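Local coordinates for protein prolyl-tRNA synthetase (Giardia lamblia ATCC 50803, PDB 3IAL) that probably charges tRNA(Pro) with proline at the expense of ATP, passing through the prolyl-adenylate that is bound in this structure, at residues C203-K208 with A434-M439; M32-L37 with Y357-V362; R51-F56 with I297-V302; I304-C309 with V340-D345. All blocks are in the same frame, centred on the assembly; numbering follows the deposited sequence.

Interaction 1: C203-K208 with A434-M439; sequences CFKGQK and AFHNSM
Lys205 lays its extended chain across the imidazole of His436, the two side chains crossing at about a right angle. CG is anti to the backbone N (chi1 -168°) and the chain stays straight from there. CD therefore comes to lie over one ring face, 4.0 Å from the ring centroid and 30° off the normal, a CH-pi contact whose closest approach is Lys205 CD to His436 CD2 at 3.5 Å. The tip runs on past the ring. Lys205 NZ donates to Asn437 OD1 at 3.2 Å, in the plane of the carbonyl and on a lone pair. On the way Lys205 NZ passes 4.0 Å from His436 NE2, so the ammonium would be expected to disfavour a charged imidazole.

Round the rest of the ring lie a water and the backbone of Gly206 and Gln207. The water takes up ND1 in the ring plane, 2.7 Å from His436 ND1, and donates to Lys205 O. Farther round, His436 CE1 lies 3.7 Å from Gln207 N, approached obliquely. Gln207 is bent at chi2, and its OE1 stands 3.8 Å from His436 NE2 while Gln207 NE2 donates to Lys208 O, 3.3 Å away.

His436 thus reaches from the last turn of helix 416-438 to the chain entering strand 207-211, which pairs in turn with strand 485-489. Phe204 meanwhile packs against helix 276-285. The contact joins the class II catalytic core to helix 416-438 and so to the C-terminal part of the chain, which carries the extension found in prolyl-tRNA synthetases of the archaeal and eukaryotic type.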
# COMPACT_ATOMS: atom_id res chain seq x y z
N CYS B 203 -11.90 15.86 -9.12
CA CYS B 203 -12.86 16.81 -9.69
C CYS B 203 -13.99 17.27 -8.76
O CYS B 203 -15.10 17.50 -9.23
CB CYS B 203 -13.48 16.22 -10.96
SG CYS B 203 -12.28 15.73 -12.19
N PHE B 204 -13.71 17.40 -7.47
CA PHE B 204 -14.69 18.01 -6.54
C PHE B 204 -14.04 19.04 -5.61
O PHE B 204 -12.82 19.20 -5.59
CB PHE B 204 -15.47 16.94 -5.76
CG PHE B 204 -14.68 16.25 -4.68
CD1 PHE B 204 -14.58 16.81 -3.41
CD2 PHE B 204 -14.04 15.03 -4.92
CE1 PHE B 204 -13.86 16.17 -2.40
CE2 PHE B 204 -13.31 14.40 -3.92
CZ PHE B 204 -13.22 14.96 -2.66
N LYS B 205 -14.88 19.74 -4.87
CA LYS B 205 -14.47 20.87 -4.05
C LYS B 205 -14.98 20.68 -2.63
O LYS B 205 -16.02 20.08 -2.40
CB LYS B 205 -15.09 22.15 -4.64
CG LYS B 205 -14.53 23.43 -4.08
CD LYS B 205 -15.18 24.63 -4.71
CE LYS B 205 -14.81 25.91 -3.94
NZ LYS B 205 -15.44 27.12 -4.55
N GLY B 206 -14.24 21.22 -1.67
CA GLY B 206 -14.66 21.25 -0.28
C GLY B 206 -14.50 22.65 0.28
O GLY B 206 -13.73 23.44 -0.26
N GLN B 207 -15.23 22.96 1.35
CA GLN B 207 -15.07 24.24 2.03
C GLN B 207 -13.92 24.18 3.03
O GLN B 207 -14.00 23.47 4.04
CB GLN B 207 -16.35 24.65 2.76
CG GLN B 207 -16.26 26.01 3.45
CD GLN B 207 -16.02 27.16 2.48
OE1 GLN B 207 -16.78 27.34 1.52
NE2 GLN B 207 -14.98 27.94 2.72
N LYS B 208 -12.85 24.92 2.75
CA LYS B 208 -11.72 25.04 3.66
C LYS B 208 -12.11 25.93 4.84
O LYS B 208 -12.50 27.08 4.64
CB LYS B 208 -10.51 25.64 2.95
CG LYS B 208 -9.41 26.13 3.89
CD LYS B 208 -8.10 26.37 3.14
CE LYS B 208 -6.99 26.81 4.08
NZ LYS B 208 -5.69 26.88 3.36
N ALA B 434 -19.91 23.81 -9.40
CA ALA B 434 -21.18 24.53 -9.47
C ALA B 434 -22.08 24.05 -8.33
O ALA B 434 -22.72 24.86 -7.67
CB ALA B 434 -21.86 24.34 -10.83
N PHE B 435 -22.09 22.74 -8.10
CA PHE B 435 -22.90 22.18 -7.02
C PHE B 435 -22.49 22.71 -5.65
O PHE B 435 -23.35 23.09 -4.85
CB PHE B 435 -22.83 20.66 -6.99
CG PHE B 435 -23.53 20.06 -5.81
CD1 PHE B 435 -24.92 20.08 -5.74
CD2 PHE B 435 -22.82 19.53 -4.76
CE1 PHE B 435 -25.58 19.54 -4.64
CE2 PHE B 435 -23.47 18.99 -3.66
CZ PHE B 435 -24.85 18.99 -3.60
N HIS B 436 -21.19 22.72 -5.39
CA HIS B 436 -20.66 23.30 -4.16
C HIS B 436 -21.08 24.77 -4.03
O HIS B 436 -21.66 25.17 -3.01
CB HIS B 436 -19.14 23.20 -4.09
CG HIS B 436 -18.54 23.99 -2.97
ND1 HIS B 436 -18.31 23.46 -1.72
CD2 HIS B 436 -18.16 25.29 -2.90
CE1 HIS B 436 -17.81 24.40 -0.94
NE2 HIS B 436 -17.70 25.51 -1.63
N ASN B 437 -20.80 25.55 -5.06
CA ASN B 437 -21.13 26.99 -5.05
C ASN B 437 -22.62 27.27 -4.82
O ASN B 437 -22.97 28.21 -4.13
CB ASN B 437 -20.63 27.68 -6.33
CG ASN B 437 -19.10 27.72 -6.42
OD1 ASN B 437 -18.41 27.76 -5.41
ND2 ASN B 437 -18.57 27.72 -7.65
N SER B 438 -23.48 26.41 -5.37
CA SER B 438 -24.92 26.50 -5.15
C SER B 438 -25.36 26.13 -3.71
O SER B 438 -26.47 26.46 -3.30
CB SER B 438 -25.66 25.60 -6.16
OG SER B 438 -25.76 24.26 -5.70
N MET B 439 -24.49 25.44 -2.97
CA MET B 439 -24.77 24.98 -1.61
C MET B 439 -23.98 25.77 -0.55
O MET B 439 -23.66 25.26 0.53
CB MET B 439 -24.50 23.48 -1.50
CG MET B 439 -25.44 22.64 -2.35
SD MET B 439 -27.15 22.67 -1.76
CE MET B 439 -27.17 21.24 -0.69
O HOH W 1 -18.29 20.86 -1.19

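Interaction 2: M32-L37 with Y357-V362; sequences MDAAEL and YELKGV
Chi1 of Lys360 (-56°) sets CG anti to the carbonyl carbon, and two bends, chi2 -79° and chi3 -90°, fold the chain round so that its amine reaches the end of helix 24-34. There Lys360 NZ donates to Ala35 O at 2.8 Å, coming in from above the carbonyl plane rather than along a lone pair. The methylenes follow alongside, with Lys360 CD 4.1 Å from Ala35 CA. Leu359, CG anti to its backbone N, sends both methyls to Ala34: Leu359 CD2 to Ala34 O at 3.5 Å and Leu359 CD1 to Ala34 CB at 4.1 Å.

Two helix C-termini meet here, each closed by a Schellman motif, with Glu36 and Gly361 taking positive phi. In the first, Leu37 N bonds back to Met32 O at 2.9 Å; in the second, Val362 N bonds back to Tyr357 O at 3.1 Å. The ammonium would be expected to offset the partial negative charge of the first helix end. Glu36 OE1, 4.8 Å from Lys360 NZ, brings an opposite charge near without touching. The amine also makes a cation-pi contact with the ring of Tyr53, whose hydroxyl is bonded to Lys360 O. Ala35 CB rests on Leu291, and Leu359 on Phe15.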
# COMPACT_ATOMS: atom_id res chain seq x y z
N MET B 32 -23.29 1.05 -3.37
CA MET B 32 -22.21 0.31 -2.68
C MET B 32 -22.29 -1.17 -3.00
O MET B 32 -21.27 -1.80 -3.29
CB MET B 32 -22.29 0.46 -1.15
CG MET B 32 -21.88 1.80 -0.56
SD MET B 32 -20.18 2.30 -0.88
CE MET B 32 -20.46 3.53 -2.14
N ASP B 33 -23.51 -1.71 -2.94
CA ASP B 33 -23.75 -3.12 -3.23
C ASP B 33 -23.76 -3.45 -4.72
O ASP B 33 -23.03 -4.34 -5.16
CB ASP B 33 -25.07 -3.57 -2.58
CG ASP B 33 -25.04 -3.47 -1.05
OD1 ASP B 33 -23.96 -3.15 -0.48
OD2 ASP B 33 -26.09 -3.70 -0.42
N ALA B 34 -24.57 -2.73 -5.49
CA ALA B 34 -24.76 -3.03 -6.91
C ALA B 34 -23.47 -2.94 -7.72
O ALA B 34 -23.23 -3.75 -8.62
CB ALA B 34 -25.83 -2.11 -7.52
N ALA B 35 -22.62 -1.97 -7.39
CA ALA B 35 -21.31 -1.84 -8.06
C ALA B 35 -20.22 -2.72 -7.40
O ALA B 35 -19.08 -2.74 -7.86
CB ALA B 35 -20.88 -0.38 -8.12
N GLU B 36 -20.60 -3.47 -6.36
CA GLU B 36 -19.72 -4.38 -5.64
C GLU B 36 -18.46 -3.68 -5.12
O GLU B 36 -17.34 -4.14 -5.32
CB GLU B 36 -19.41 -5.62 -6.50
CG GLU B 36 -20.71 -6.28 -6.99
CD GLU B 36 -20.54 -7.69 -7.51
OE1 GLU B 36 -19.51 -7.98 -8.14
OE2 GLU B 36 -21.47 -8.51 -7.31
N LEU B 37 -18.68 -2.56 -4.45
CA LEU B 37 -17.58 -1.74 -3.93
C LEU B 37 -17.13 -2.24 -2.56
O LEU B 37 -15.94 -2.36 -2.30
CB LEU B 37 -18.04 -0.28 -3.81
CG LEU B 37 -18.45 0.42 -5.10
CD1 LEU B 37 -18.70 1.91 -4.85
CD2 LEU B 37 -17.39 0.21 -6.18
N TYR B 357 -21.70 -1.39 -17.48
CA TYR B 357 -20.56 -0.47 -17.56
C TYR B 357 -20.90 0.94 -17.09
O TYR B 357 -20.06 1.62 -16.51
CB TYR B 357 -19.90 -0.49 -18.95
CG TYR B 357 -19.27 -1.84 -19.23
CD1 TYR B 357 -18.28 -2.33 -18.39
CD2 TYR B 357 -19.70 -2.64 -20.28
CE1 TYR B 357 -17.70 -3.57 -18.61
CE2 TYR B 357 -19.13 -3.90 -20.50
CZ TYR B 357 -18.13 -4.36 -19.65
OH TYR B 357 -17.55 -5.59 -19.84
N GLU B 358 -22.15 1.35 -17.30
CA GLU B 358 -22.59 2.64 -16.77
C GLU B 358 -22.78 2.57 -15.25
O GLU B 358 -22.39 3.49 -14.54
CB GLU B 358 -23.84 3.13 -17.49
CG GLU B 358 -23.52 3.48 -18.97
CD GLU B 358 -24.53 4.41 -19.62
OE1 GLU B 358 -25.64 4.61 -19.06
OE2 GLU B 358 -24.20 4.95 -20.70
N LEU B 359 -23.34 1.46 -14.76
CA LEU B 359 -23.44 1.20 -13.32
C LEU B 359 -22.06 1.31 -12.65
O LEU B 359 -21.94 1.89 -11.58
CB LEU B 359 -24.02 -0.19 -13.07
CG LEU B 359 -24.19 -0.65 -11.62
CD1 LEU B 359 -25.35 0.09 -10.98
CD2 LEU B 359 -24.41 -2.15 -11.56
N LYS B 360 -21.04 0.76 -13.31
CA LYS B 360 -19.68 0.73 -12.76
C LYS B 360 -18.89 2.00 -13.06
O LYS B 360 -17.73 2.11 -12.68
CB LYS B 360 -18.92 -0.48 -13.32
CG LYS B 360 -19.60 -1.82 -13.08
CD LYS B 360 -19.40 -2.33 -11.66
CE LYS B 360 -18.15 -3.20 -11.52
NZ LYS B 360 -18.13 -3.89 -10.18
N GLY B 361 -19.50 2.93 -13.78
CA GLY B 361 -18.94 4.25 -14.02
C GLY B 361 -17.72 4.33 -14.90
O GLY B 361 -16.91 5.25 -14.76
N VAL B 362 -17.58 3.39 -15.83
CA VAL B 362 -16.44 3.41 -16.76
C VAL B 362 -16.49 4.70 -17.59
O VAL B 362 -17.48 4.96 -18.24
CB VAL B 362 -16.43 2.18 -17.70
CG1 VAL B 362 -15.24 2.25 -18.70
CG2 VAL B 362 -16.37 0.90 -16.88

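Interaction 3: R51-F56 with I297-V302; sequences RPYGFF and IAPIHV
Arg51 holds the N-cap position of helix 52-71, and its carbonyl starts the first turn by accepting from Phe55 N at 2.8 Å. Its guanidinium makes a cation-pi contact with Trp134 of the second subunit, and Pro52 packs on Ile77 of that subunit. Tyr53 turns to the other partner, segment 297-302. With CG anti to the backbone N, its ring lies with one face against Pro299: CG of the proline stands 3.8 Å from the Tyr53 centroid, 23° off the normal, and comes within 3.5 Å of Tyr53 CE1. The phenol end is polar and well held. It bonds to Lys360 O, and a water donates to Tyr53 OH at 2.9 Å while accepting from Ile300 N at 3.0 Å, bridging ring and loop backbone.

Phe55 points elsewhere, onto Leu78 of the second subunit. One residue on, Phe56 (chi1 176°) brings its own ring to the same proline. Here the CA of Pro299 sits over the face, 3.8 Å from the Phe56 centroid and 20° off the normal, and Pro299 CG closes to 3.6 Å from Phe56 CD2. Ile297 O lies at the ring edge, and Ala298 O, which has a donor in Arg339, is 3.6 Å from Phe56 CE2.

One proline is therefore held by a pair of aromatic rings three residues apart on a helix, through two proline-aromatic CH-pi contacts. They fasten the loop between helix 276-285 and strand 302-307, the link from the class II catalytic core to the anticodon-binding domain, to a helix at the dimer interface.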
# COMPACT_ATOMS: atom_id res chain seq x y z
N ARG B 51 -14.27 -4.79 -1.49
CA ARG B 51 -14.21 -5.71 -2.64
C ARG B 51 -13.34 -5.10 -3.75
O ARG B 51 -13.08 -3.89 -3.74
CB ARG B 51 -15.62 -6.02 -3.14
CG ARG B 51 -16.51 -6.59 -2.05
CD ARG B 51 -17.84 -7.03 -2.60
NE ARG B 51 -17.70 -8.20 -3.47
CZ ARG B 51 -18.73 -8.89 -3.97
NH1 ARG B 51 -19.98 -8.52 -3.70
NH2 ARG B 51 -18.50 -9.94 -4.74
N PRO B 52 -12.88 -5.92 -4.73
CA PRO B 52 -11.88 -5.48 -5.72
C PRO B 52 -12.13 -4.15 -6.43
O PRO B 52 -11.23 -3.30 -6.49
CB PRO B 52 -11.90 -6.62 -6.73
CG PRO B 52 -12.18 -7.81 -5.93
CD PRO B 52 -13.18 -7.35 -4.88
N TYR B 53 -13.33 -3.99 -6.97
CA TYR B 53 -13.65 -2.80 -7.75
C TYR B 53 -13.56 -1.55 -6.87
O TYR B 53 -13.02 -0.53 -7.29
CB TYR B 53 -15.05 -2.94 -8.38
CG TYR B 53 -15.23 -2.05 -9.58
CD1 TYR B 53 -14.61 -2.34 -10.79
CD2 TYR B 53 -16.02 -0.90 -9.51
CE1 TYR B 53 -14.76 -1.53 -11.90
CE2 TYR B 53 -16.18 -0.07 -10.62
CZ TYR B 53 -15.54 -0.39 -11.80
OH TYR B 53 -15.68 0.40 -12.89
N GLY B 54 -14.07 -1.63 -5.65
CA GLY B 54 -13.94 -0.56 -4.67
C GLY B 54 -12.52 -0.35 -4.16
O GLY B 54 -12.05 0.79 -4.07
N PHE B 55 -11.81 -1.43 -3.82
CA PHE B 55 -10.46 -1.24 -3.26
C PHE B 55 -9.49 -0.59 -4.26
O PHE B 55 -8.60 0.14 -3.84
CB PHE B 55 -9.83 -2.53 -2.74
CG PHE B 55 -8.57 -2.28 -1.95
CD1 PHE B 55 -8.65 -1.66 -0.71
CD2 PHE B 55 -7.32 -2.57 -2.47
CE1 PHE B 55 -7.50 -1.38 0.03
CE2 PHE B 55 -6.16 -2.30 -1.73
CZ PHE B 55 -6.25 -1.71 -0.48
N PHE B 56 -9.66 -0.86 -5.55
CA PHE B 56 -8.81 -0.22 -6.55
C PHE B 56 -8.87 1.31 -6.46
O PHE B 56 -7.86 1.99 -6.64
CB PHE B 56 -9.18 -0.66 -7.98
CG PHE B 56 -8.39 0.05 -9.02
CD1 PHE B 56 -7.25 -0.53 -9.55
CD2 PHE B 56 -8.73 1.34 -9.41
CE1 PHE B 56 -6.49 0.14 -10.48
CE2 PHE B 56 -7.96 2.02 -10.34
CZ PHE B 56 -6.83 1.42 -10.87
N ILE B 297 -9.50 7.03 -10.40
CA ILE B 297 -10.04 5.90 -9.66
C ILE B 297 -10.87 4.93 -10.50
O ILE B 297 -11.51 4.06 -9.94
CB ILE B 297 -10.89 6.37 -8.44
CG1 ILE B 297 -12.07 7.25 -8.89
CG2 ILE B 297 -10.00 7.08 -7.44
CD1 ILE B 297 -13.18 7.45 -7.81
N ALA B 298 -10.84 5.06 -11.82
CA ALA B 298 -11.54 4.10 -12.68
C ALA B 298 -10.65 2.87 -12.86
O ALA B 298 -9.57 2.97 -13.44
CB ALA B 298 -11.84 4.73 -14.05
N PRO B 299 -11.09 1.70 -12.36
CA PRO B 299 -10.30 0.49 -12.63
C PRO B 299 -10.14 0.21 -14.13
O PRO B 299 -9.12 -0.35 -14.54
CB PRO B 299 -11.10 -0.62 -11.92
CG PRO B 299 -11.81 0.09 -10.83
CD PRO B 299 -12.22 1.40 -11.45
N ILE B 300 -11.13 0.60 -14.92
CA ILE B 300 -11.07 0.55 -16.38
C ILE B 300 -11.42 1.93 -16.92
O ILE B 300 -12.54 2.39 -16.77
CB ILE B 300 -12.08 -0.49 -16.93
CG1 ILE B 300 -11.61 -1.91 -16.62
CG2 ILE B 300 -12.29 -0.32 -18.43
CD1 ILE B 300 -12.74 -2.93 -16.66
N HIS B 301 -10.45 2.61 -17.53
CA HIS B 301 -10.72 3.91 -18.16
C HIS B 301 -11.67 3.77 -19.35
O HIS B 301 -12.51 4.63 -19.59
CB HIS B 301 -9.43 4.54 -18.69
CG HIS B 301 -8.50 5.03 -17.63
ND1 HIS B 301 -7.19 4.60 -17.55
CD2 HIS B 301 -8.66 5.94 -16.64
CE1 HIS B 301 -6.59 5.21 -16.54
NE2 HIS B 301 -7.46 6.03 -15.98
N VAL B 302 -11.50 2.68 -20.10
CA VAL B 302 -12.16 2.51 -21.40
C VAL B 302 -12.59 1.07 -21.60
O VAL B 302 -11.80 0.15 -21.44
CB VAL B 302 -11.21 2.88 -22.55
CG1 VAL B 302 -11.88 2.61 -23.90
CG2 VAL B 302 -10.75 4.33 -22.45
O HOH W 2 -13.69 2.01 -14.32

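Interaction 4: I304-C309 with V340-D345; sequences IIPIGC and VSIDDD
Ile304 leaves its strand with CB 3.9 Å from Ser341 O. Ile304 CG1, anti to the carbonyl carbon (chi1 -50°), carries the chain over the neighbouring strand to 3.9 Å from Val340 CG1. The extended chi2 (-177°) then places the tip, Ile304 CD1, 3.8 Å from that same Val340 CG1, the two side chains crossing obliquely. Val325 and Ile328 of helix 315-334 also pack against Ile304.

Beneath it the backbones pair in parallel. Ile304 N donates to Ser341 O at 2.8 Å, almost straight at 173° and nearly along the C=O axis. Ile304 O accepts from Asp343 N at 3.2 Å, with Ile342 CA adding a CA-H...O contact to Ile304 O at 3.5 Å. Two residues on, Pro306 offers no N-H; its CD abuts Asp343 O at 3.4 Å instead. Segment 340-345 turns there in an Asx turn, Asp345 N bonding to Asp343 OD1 at 3.1 Å, while Asp343 OD2 is taken by the hydroxyl of Tyr357.

Strand 340-342, outermost in its sheet within the chain, is thus joined to strand 302-307 with helix 315-334 lying over the face that carries Ile304 and Ile342: a beta-alpha-beta unit of the anticodon-binding domain.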
# COMPACT_ATOMS: atom_id res chain seq x y z
N ILE B 304 -13.93 -1.37 -24.57
CA ILE B 304 -14.12 -1.47 -26.01
C ILE B 304 -15.06 -2.63 -26.26
O ILE B 304 -14.82 -3.74 -25.81
CB ILE B 304 -12.79 -1.70 -26.75
CG1 ILE B 304 -11.73 -0.69 -26.30
CG2 ILE B 304 -12.99 -1.56 -28.25
CD1 ILE B 304 -10.41 -0.81 -27.06
N ILE B 305 -16.15 -2.37 -26.98
CA ILE B 305 -17.18 -3.37 -27.21
C ILE B 305 -17.30 -3.70 -28.70
O ILE B 305 -17.69 -2.84 -29.50
CB ILE B 305 -18.54 -2.92 -26.67
CG1 ILE B 305 -18.44 -2.66 -25.16
CG2 ILE B 305 -19.62 -3.98 -26.95
CD1 ILE B 305 -19.64 -1.93 -24.57
N PRO B 306 -16.94 -4.93 -29.09
CA PRO B 306 -17.23 -5.36 -30.46
C PRO B 306 -18.74 -5.52 -30.64
O PRO B 306 -19.37 -6.17 -29.83
CB PRO B 306 -16.53 -6.72 -30.57
CG PRO B 306 -15.79 -6.93 -29.30
CD PRO B 306 -16.33 -5.99 -28.29
N ILE B 307 -19.30 -4.91 -31.68
CA ILE B 307 -20.73 -5.03 -31.95
C ILE B 307 -20.99 -5.78 -33.25
O ILE B 307 -20.14 -5.82 -34.14
CB ILE B 307 -21.47 -3.66 -31.96
CG1 ILE B 307 -20.98 -2.75 -33.09
CG2 ILE B 307 -21.32 -2.97 -30.62
CD1 ILE B 307 -21.71 -1.42 -33.16
N GLY B 308 -22.18 -6.39 -33.32
CA GLY B 308 -22.63 -7.10 -34.52
C GLY B 308 -21.86 -8.36 -34.87
O GLY B 308 -21.94 -8.82 -36.01
N CYS B 309 -21.12 -8.92 -33.92
CA CYS B 309 -20.40 -10.17 -34.14
C CYS B 309 -21.33 -11.38 -33.93
O CYS B 309 -22.42 -11.25 -33.36
CB CYS B 309 -19.18 -10.26 -33.24
SG CYS B 309 -17.88 -9.04 -33.61
N VAL B 340 -7.63 -0.58 -20.08
CA VAL B 340 -8.59 -0.89 -21.12
C VAL B 340 -9.13 -2.29 -20.94
O VAL B 340 -8.39 -3.21 -20.61
CB VAL B 340 -7.92 -0.77 -22.51
CG1 VAL B 340 -8.91 -1.07 -23.63
CG2 VAL B 340 -7.30 0.63 -22.67
N SER B 341 -10.43 -2.45 -21.15
CA SER B 341 -11.06 -3.77 -21.16
C SER B 341 -11.78 -4.01 -22.48
O SER B 341 -12.27 -3.07 -23.12
CB SER B 341 -12.04 -3.90 -20.00
OG SER B 341 -12.46 -5.25 -19.87
N ILE B 342 -11.84 -5.28 -22.89
CA ILE B 342 -12.55 -5.71 -24.09
C ILE B 342 -13.64 -6.68 -23.65
O ILE B 342 -13.33 -7.74 -23.10
CB ILE B 342 -11.62 -6.46 -25.07
CG1 ILE B 342 -10.44 -5.58 -25.50
CG2 ILE B 342 -12.40 -6.93 -26.33
CD1 ILE B 342 -9.39 -6.33 -26.32
N ASP B 343 -14.91 -6.32 -23.88
CA ASP B 343 -16.04 -7.21 -23.57
C ASP B 343 -16.52 -7.94 -24.81
O ASP B 343 -17.46 -7.50 -25.48
CB ASP B 343 -17.22 -6.43 -22.96
CG ASP B 343 -18.31 -7.34 -22.40
OD1 ASP B 343 -18.56 -8.42 -22.97
OD2 ASP B 343 -18.93 -6.98 -21.39
N ASP B 344 -15.89 -9.07 -25.10
CA ASP B 344 -16.24 -9.87 -26.28
C ASP B 344 -17.27 -10.97 -25.99
O ASP B 344 -17.30 -11.98 -26.69
CB ASP B 344 -14.96 -10.47 -26.90
CG ASP B 344 -14.14 -11.29 -25.93
OD1 ASP B 344 -14.53 -11.43 -24.74
OD2 ASP B 344 -13.08 -11.80 -26.35
N ASP B 345 -18.11 -10.78 -24.98
CA ASP B 345 -19.17 -11.75 -24.67
C ASP B 345 -20.38 -11.46 -25.55
O ASP B 345 -21.18 -10.58 -25.24
CB ASP B 345 -19.57 -11.71 -23.18
CG ASP B 345 -20.59 -12.79 -22.82
OD1 ASP B 345 -20.87 -13.68 -23.66
OD2 ASP B 345 -21.13 -12.75 -21.69

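Interactions 2, 3 and 4 form a continuous run from the catalytic core into the anticodon-binding domain. Interactions 2 and 3 have centres about 9 Å apart and share direct bonds, among them Leu37 O to Arg51 N at 3.1 Å. Interaction 4 lies about 19 Å from each, centre to centre, yet touches both: Val302 O meets Ser341 N at 3.0 Å, and Tyr357 OH meets Asp343 OD2 at 2.5 Å. Interaction 1 stands apart on the C-terminal side, its nearest atoms about 8 Å from those of interaction 3 and its centre about 37 Å from that of interaction 4. Gly206 in it is about 12 Å from the bound prolyl-adenylate.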